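Local coordinates for protein S-adenosylmethionine-dependent methyltransferase (Clostridium acetobutylicum, PDB 1Y8C) that probably transfers a methyl group from S-adenosylmethionine to an acceptor molecule, at residues A[93-102]-A[120-131]. Residues are numbered along the deposited sequence; the frame is centred on the assembly and turned at random.
Sequences ISNLNINRKF and DLKKYFKAVSNH
CD2 of Leu-96 lies over one face of the His-131 imidazole, 3.8 Å from the ring centroid and 1° off the ring normal, a CH-pi contact by both measures. Leu-96 reaches this place because its CG stands anti to the backbone N (chi1 178°), and its CB meanwhile rests on CB of Ala-127. At the ring edge, in plane, lies the backbone N of Ile-98, which gives a weak hydrogen bond to NE2 of His-131 at 3.5 Å. At the other ring nitrogen, ND1 of His-131 donates to O of Ala-127 at 2.7 Å, one turn back in the helix; this bond, helped by the weak one at NE2, probably limits the ring's rotation. The Tyr-124 ring has CG2 of Val-128 over one face, offset toward the rim, while CG2 of Ile-93 comes to its edge, 3.3 Å from CE1 of Tyr-124, the two side chains lying alongside each other; O of Ile-93 and O of Leu-121 also lie at that ring's edge, in plane. At the Phe-102 edge, O of His-131 is 3.4 Å from CD1 of Phe-102, near the ring plane; this ring also meets Trp-63.

Polar links lie toward both ends. NZ of Lys-123 donates to OD1 of Asn-95 at 2.7 Å, arriving 36° above the carbonyl plane after two bends late in the lysine chain. Toward the other end, N of Phe-102 donates to O of His-131 at 2.8 Å, and CA of Lys-101 makes a CA-H...O contact with the same oxygen. Arg-100 forms a salt bridge with Asp-40.

Helix 118-129 is thereby joined to the loop between strands 87-89 and 104-107, beside a mixed sheet in the order 3-2-1-4-5-7-6, whose strand 237-244 runs antiparallel to the others, as in class I (Rossmann-like) methyltransferases.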
ATOM      1  N   ILE A  93      -7.649  -1.467   8.752  1.00 71.76           N
ATOM      2  CA  ILE A  93      -8.312  -0.900   7.568  1.00 73.33           C
ATOM      3  C   ILE A  93      -9.741  -1.410   7.346  1.00 72.60           C
ATOM      4  O   ILE A  93     -10.604  -0.674   6.870  1.00 72.45           O
ATOM      5  CB  ILE A  93      -7.506  -1.188   6.265  1.00 74.88           C
ATOM      6  CG1 ILE A  93      -6.102  -1.707   6.600  1.00 76.22           C
ATOM      7  CG2 ILE A  93      -7.381   0.082   5.442  1.00 76.41           C
ATOM      8  CD1 ILE A  93      -5.327  -2.197   5.388  1.00 74.87           C
ATOM      9  N   SER A  94      -9.986  -2.672   7.683  1.00 72.64           N
ATOM     10  CA  SER A  94     -11.309  -3.262   7.513  1.00 72.00           C
ATOM     11  C   SER A  94     -12.324  -2.565   8.404  1.00 71.21           C
ATOM     12  O   SER A  94     -13.502  -2.492   8.073  1.00 70.60           O
ATOM     13  CB  SER A  94     -11.262  -4.748   7.852  1.00 73.60           C
ATOM     14  OG  SER A  94     -10.251  -5.408   7.106  1.00 77.92           O
ATOM     15  N   ASN A  95     -11.859  -2.063   9.544  1.00 72.75           N
ATOM     16  CA  ASN A  95     -12.725  -1.351  10.488  1.00 73.10           C
ATOM     17  C   ASN A  95     -12.235   0.069  10.748  1.00 71.86           C
ATOM     18  O   ASN A  95     -12.073   0.485  11.894  1.00 70.38           O
ATOM     19  CB  ASN A  95     -12.814  -2.108  11.814  1.00 73.91           C
ATOM     20  CG  ASN A  95     -13.440  -3.473  11.653  1.00 76.00           C
ATOM     21  OD1 ASN A  95     -14.541  -3.601  11.106  1.00 76.36           O
ATOM     22  ND2 ASN A  95     -12.749  -4.504  12.134  1.00 75.39           N
ATOM     23  N   LEU A  96     -11.990   0.804   9.670  1.00 71.78           N
ATOM     24  CA  LEU A  96     -11.534   2.180   9.762  1.00 70.10           C
ATOM     25  C   LEU A  96     -12.581   2.997  10.533  1.00 69.56           C
ATOM     26  O   LEU A  96     -13.752   3.027  10.147  1.00 69.90           O
ATOM     27  CB  LEU A  96     -11.353   2.738   8.349  1.00 70.08           C
ATOM     28  CG  LEU A  96     -10.911   4.194   8.212  1.00 71.86           C
ATOM     29  CD1 LEU A  96      -9.520   4.360   8.823  1.00 73.52           C
ATOM     30  CD2 LEU A  96     -10.897   4.599   6.746  1.00 70.53           C
ATOM     31  N   ASN A  97     -12.164   3.636  11.628  1.00 68.53           N
ATOM     32  CA  ASN A  97     -13.065   4.447  12.449  1.00 67.64           C
ATOM     33  C   ASN A  97     -12.460   5.808  12.759  1.00 67.40           C
ATOM     34  O   ASN A  97     -11.942   6.031  13.848  1.00 66.74           O
ATOM     35  CB  ASN A  97     -13.404   3.728  13.766  1.00 69.25           C
ATOM     36  CG  ASN A  97     -14.250   4.589  14.718  1.00 71.69           C
ATOM     37  OD1 ASN A  97     -15.352   5.035  14.369  1.00 72.25           O
ATOM     38  ND2 ASN A  97     -13.740   4.809  15.930  1.00 69.94           N
ATOM     39  N   ILE A  98     -12.523   6.712  11.790  1.00 67.76           N
ATOM     40  CA  ILE A  98     -12.008   8.062  11.958  1.00 68.92           C
ATOM     41  C   ILE A  98     -13.102   9.054  11.563  1.00 69.67           C
ATOM     42  O   ILE A  98     -13.573   9.057  10.430  1.00 69.88           O
ATOM     43  CB  ILE A  98     -10.736   8.266  11.106  1.00 69.61           C
ATOM     44  CG1 ILE A  98      -9.608   7.427  11.702  1.00 70.41           C
ATOM     45  CG2 ILE A  98     -10.331   9.741  11.072  1.00 69.58           C
ATOM     46  CD1 ILE A  98      -8.273   7.634  11.053  1.00 72.30           C
ATOM     47  N   ASN A  99     -13.525   9.882  12.510  1.00 70.27           N
ATOM     48  CA  ASN A  99     -14.578  10.847  12.233  1.00 72.08           C
ATOM     49  C   ASN A  99     -14.020  11.987  11.395  1.00 70.21           C
ATOM     50  O   ASN A  99     -13.784  13.085  11.899  1.00 69.94           O
ATOM     51  CB  ASN A  99     -15.144  11.386  13.546  1.00 76.42           C
ATOM     52  CG  ASN A  99     -15.454  10.280  14.548  1.00 80.52           C
ATOM     53  OD1 ASN A  99     -16.069   9.264  14.207  1.00 82.12           O
ATOM     54  ND2 ASN A  99     -15.031  10.477  15.794  1.00 82.85           N
ATOM     55  N   ARG A 100     -13.822  11.723  10.109  1.00 67.67           N
ATOM     56  CA  ARG A 100     -13.256  12.726   9.226  1.00 66.09           C
ATOM     57  C   ARG A 100     -13.430  12.342   7.752  1.00 63.36           C
ATOM     58  O   ARG A 100     -13.458  11.160   7.409  1.00 62.64           O
ATOM     59  CB  ARG A 100     -11.775  12.884   9.583  1.00 69.29           C
ATOM     60  CG  ARG A 100     -11.018  13.969   8.846  1.00 75.34           C
ATOM     61  CD  ARG A 100     -11.557  15.345   9.164  1.00 79.75           C
ATOM     62  NE  ARG A 100     -10.566  16.382   8.903  1.00 82.62           N
ATOM     63  CZ  ARG A 100     -10.823  17.683   8.968  1.00 84.23           C
ATOM     64  NH1 ARG A 100     -12.048  18.099   9.280  1.00 83.65           N
ATOM     65  NH2 ARG A 100      -9.852  18.566   8.738  1.00 83.99           N
ATOM     66  N   LYS A 101     -13.569  13.343   6.888  1.00 60.19           N
ATOM     67  CA  LYS A 101     -13.728  13.100   5.456  1.00 58.47           C
ATOM     68  C   LYS A 101     -12.496  13.640   4.754  1.00 56.14           C
ATOM     69  O   LYS A 101     -11.873  14.587   5.231  1.00 57.21           O
ATOM     70  CB  LYS A 101     -14.954  13.819   4.898  1.00 60.63           C
ATOM     71  CG  LYS A 101     -16.287  13.366   5.437  1.00 60.74           C
ATOM     72  CD  LYS A 101     -16.721  12.060   4.824  1.00 63.42           C
ATOM     73  CE  LYS A 101     -18.222  11.830   5.042  1.00 65.50           C
ATOM     74  NZ  LYS A 101     -19.084  12.724   4.193  1.00 65.43           N
ATOM     75  N   PHE A 102     -12.160  13.058   3.609  1.00 52.38           N
ATOM     76  CA  PHE A 102     -10.985  13.498   2.900  1.00 50.44           C
ATOM     77  C   PHE A 102     -11.154  13.741   1.413  1.00 52.10           C
ATOM     78  O   PHE A 102     -12.130  13.313   0.785  1.00 50.05           O
ATOM     79  CB  PHE A 102      -9.858  12.497   3.106  1.00 48.37           C
ATOM     80  CG  PHE A 102      -9.587  12.167   4.540  1.00 46.27           C
ATOM     81  CD1 PHE A 102     -10.336  11.198   5.200  1.00 44.48           C
ATOM     82  CD2 PHE A 102      -8.575  12.825   5.233  1.00 45.80           C
ATOM     83  CE1 PHE A 102     -10.069  10.883   6.529  1.00 46.03           C
ATOM     84  CE2 PHE A 102      -8.302  12.519   6.560  1.00 48.47           C
ATOM     85  CZ  PHE A 102      -9.055  11.544   7.216  1.00 46.44           C
ATOM     86  N   ASP A 120     -14.210  -8.912   4.275  1.00 64.08           N
ATOM     87  CA  ASP A 120     -13.470  -7.840   4.908  1.00 64.14           C
ATOM     88  C   ASP A 120     -13.030  -6.819   3.863  1.00 63.05           C
ATOM     89  O   ASP A 120     -12.807  -5.653   4.183  1.00 63.27           O
ATOM     90  CB  ASP A 120     -12.243  -8.384   5.631  1.00 65.31           C
ATOM     91  CG  ASP A 120     -12.587  -9.047   6.936  1.00 68.89           C
ATOM     92  OD1 ASP A 120     -13.431  -8.495   7.671  1.00 72.01           O
ATOM     93  OD2 ASP A 120     -12.008 -10.114   7.243  1.00 72.10           O
ATOM     94  N   LEU A 121     -12.892  -7.264   2.618  1.00 61.30           N
ATOM     95  CA  LEU A 121     -12.481  -6.374   1.544  1.00 60.41           C
ATOM     96  C   LEU A 121     -13.651  -5.472   1.179  1.00 60.47           C
ATOM     97  O   LEU A 121     -13.465  -4.304   0.825  1.00 61.03           O
ATOM     98  CB  LEU A 121     -12.029  -7.181   0.322  1.00 59.70           C
ATOM     99  CG  LEU A 121     -11.407  -6.391  -0.834  1.00 58.01           C
ATOM    100  CD1 LEU A 121     -10.127  -5.700  -0.385  1.00 58.22           C
ATOM    101  CD2 LEU A 121     -11.132  -7.338  -1.962  1.00 59.27           C
ATOM    102  N   LYS A 122     -14.859  -6.020   1.266  1.00 59.90           N
ATOM    103  CA  LYS A 122     -16.067  -5.257   0.977  1.00 59.65           C
ATOM    104  C   LYS A 122     -16.233  -4.189   2.052  1.00 58.66           C
ATOM    105  O   LYS A 122     -16.495  -3.029   1.745  1.00 57.92           O
ATOM    106  CB  LYS A 122     -17.292  -6.177   0.950  1.00 60.59           C
ATOM    107  CG  LYS A 122     -17.477  -6.904  -0.379  1.00 64.49           C
ATOM    108  CD  LYS A 122     -18.623  -7.913  -0.346  1.00 67.06           C
ATOM    109  CE  LYS A 122     -18.723  -8.656  -1.680  1.00 71.07           C
ATOM    110  NZ  LYS A 122     -19.639  -9.840  -1.657  1.00 70.93           N
ATOM    111  N   LYS A 123     -16.071  -4.590   3.312  1.00 57.57           N
ATOM    112  CA  LYS A 123     -16.190  -3.664   4.427  1.00 58.43           C
ATOM    113  C   LYS A 123     -15.188  -2.534   4.228  1.00 59.19           C
ATOM    114  O   LYS A 123     -15.493  -1.356   4.441  1.00 60.98           O
ATOM    115  CB  LYS A 123     -15.935  -4.400   5.746  1.00 58.91           C
ATOM    116  CG  LYS A 123     -17.027  -5.409   6.076  1.00 61.46           C
ATOM    117  CD  LYS A 123     -16.768  -6.202   7.359  1.00 66.02           C
ATOM    118  CE  LYS A 123     -16.846  -5.345   8.632  1.00 68.82           C
ATOM    119  NZ  LYS A 123     -15.663  -4.465   8.866  1.00 68.92           N
ATOM    120  N   TYR A 124     -13.996  -2.915   3.796  1.00 56.91           N
ATOM    121  CA  TYR A 124     -12.914  -1.990   3.513  1.00 56.98           C
ATOM    122  C   TYR A 124     -13.351  -0.923   2.490  1.00 54.91           C
ATOM    123  O   TYR A 124     -13.319   0.260   2.782  1.00 54.54           O
ATOM    124  CB  TYR A 124     -11.723  -2.801   2.998  1.00 56.70           C
ATOM    125  CG  TYR A 124     -10.618  -2.016   2.349  1.00 57.52           C
ATOM    126  CD1 TYR A 124      -9.794  -1.183   3.094  1.00 58.05           C
ATOM    127  CD2 TYR A 124     -10.352  -2.169   0.988  1.00 57.48           C
ATOM    128  CE1 TYR A 124      -8.717  -0.525   2.496  1.00 58.80           C
ATOM    129  CE2 TYR A 124      -9.291  -1.524   0.383  1.00 57.41           C
ATOM    130  CZ  TYR A 124      -8.472  -0.707   1.138  1.00 59.18           C
ATOM    131  OH  TYR A 124      -7.395  -0.102   0.533  1.00 61.21           O
ATOM    132  N   PHE A 125     -13.765  -1.344   1.299  1.00 54.35           N
ATOM    133  CA  PHE A 125     -14.195  -0.396   0.280  1.00 53.93           C
ATOM    134  C   PHE A 125     -15.324   0.460   0.800  1.00 54.51           C
ATOM    135  O   PHE A 125     -15.378   1.663   0.532  1.00 53.91           O
ATOM    136  CB  PHE A 125     -14.644  -1.120  -0.996  1.00 55.06           C
ATOM    137  CG  PHE A 125     -13.505  -1.683  -1.813  1.00 56.47           C
ATOM    138  CD1 PHE A 125     -13.682  -2.835  -2.571  1.00 55.41           C
ATOM    139  CD2 PHE A 125     -12.250  -1.071  -1.808  1.00 55.01           C
ATOM    140  CE1 PHE A 125     -12.631  -3.371  -3.296  1.00 57.20           C
ATOM    141  CE2 PHE A 125     -11.200  -1.604  -2.531  1.00 55.41           C
ATOM    142  CZ  PHE A 125     -11.387  -2.753  -3.280  1.00 55.36           C
ATOM    143  N   LYS A 126     -16.241  -0.152   1.541  1.00 55.57           N
ATOM    144  CA  LYS A 126     -17.354   0.608   2.096  1.00 55.39           C
ATOM    145  C   LYS A 126     -16.789   1.617   3.103  1.00 52.58           C
ATOM    146  O   LYS A 126     -17.172   2.785   3.096  1.00 51.36           O
ATOM    147  CB  LYS A 126     -18.370  -0.322   2.775  1.00 57.03           C
ATOM    148  CG  LYS A 126     -19.562   0.429   3.353  1.00 61.02           C
ATOM    149  CD  LYS A 126     -20.574  -0.485   4.039  1.00 64.69           C
ATOM    150  CE  LYS A 126     -21.519   0.323   4.959  1.00 67.56           C
ATOM    151  NZ  LYS A 126     -22.225   1.465   4.260  1.00 69.13           N
ATOM    152  N   ALA A 127     -15.862   1.165   3.946  1.00 52.08           N
ATOM    153  CA  ALA A 127     -15.242   2.029   4.946  1.00 52.49           C
ATOM    154  C   ALA A 127     -14.630   3.248   4.283  1.00 53.69           C
ATOM    155  O   ALA A 127     -14.798   4.384   4.734  1.00 54.75           O
ATOM    156  CB  ALA A 127     -14.175   1.270   5.708  1.00 52.00           C
ATOM    157  N   VAL A 128     -13.923   2.991   3.194  1.00 54.25           N
ATOM    158  CA  VAL A 128     -13.262   4.029   2.428  1.00 55.90           C
ATOM    159  C   VAL A 128     -14.264   5.079   1.923  1.00 57.74           C
ATOM    160  O   VAL A 128     -14.124   6.262   2.216  1.00 59.51           O
ATOM    161  CB  VAL A 128     -12.487   3.379   1.260  1.00 54.30           C
ATOM    162  CG1 VAL A 128     -11.842   4.429   0.383  1.00 51.79           C
ATOM    163  CG2 VAL A 128     -11.440   2.445   1.829  1.00 55.25           C
ATOM    164  N   SER A 129     -15.281   4.644   1.187  1.00 59.46           N
ATOM    165  CA  SER A 129     -16.288   5.560   0.665  1.00 61.22           C
ATOM    166  C   SER A 129     -16.967   6.362   1.780  1.00 61.76           C
ATOM    167  O   SER A 129     -17.430   7.479   1.547  1.00 63.87           O
ATOM    168  CB  SER A 129     -17.357   4.798  -0.100  1.00 60.46           C
ATOM    169  OG  SER A 129     -18.175   4.090   0.805  1.00 66.24           O
ATOM    170  N   ASN A 130     -17.047   5.798   2.979  1.00 61.21           N
ATOM    171  CA  ASN A 130     -17.662   6.525   4.072  1.00 61.13           C
ATOM    172  C   ASN A 130     -16.738   7.618   4.601  1.00 60.75           C
ATOM    173  O   ASN A 130     -17.118   8.358   5.504  1.00 61.60           O
ATOM    174  CB  ASN A 130     -18.044   5.589   5.227  1.00 64.37           C
ATOM    175  CG  ASN A 130     -19.170   4.629   4.866  1.00 65.58           C
ATOM    176  OD1 ASN A 130     -20.119   4.991   4.167  1.00 63.76           O
ATOM    177  ND2 ASN A 130     -19.074   3.399   5.363  1.00 69.19           N
ATOM    178  N   HIS A 131     -15.527   7.722   4.053  1.00 58.99           N
ATOM    179  CA  HIS A 131     -14.593   8.757   4.496  1.00 58.14           C
ATOM    180  C   HIS A 131     -14.157   9.692   3.376  1.00 58.08           C
ATOM    181  O   HIS A 131     -13.278  10.541   3.568  1.00 59.06           O
ATOM    182  CB  HIS A 131     -13.350   8.135   5.128  1.00 58.50           C
ATOM    183  CG  HIS A 131     -13.612   7.460   6.437  1.00 61.80           C
ATOM    184  ND1 HIS A 131     -14.418   6.344   6.552  1.00 62.33           N
ATOM    185  CD2 HIS A 131     -13.175   7.735   7.687  1.00 61.45           C
ATOM    186  CE1 HIS A 131     -14.460   5.964   7.814  1.00 61.65           C
ATOM    187  NE2 HIS A 131     -13.713   6.791   8.526  1.00 61.42           N
TER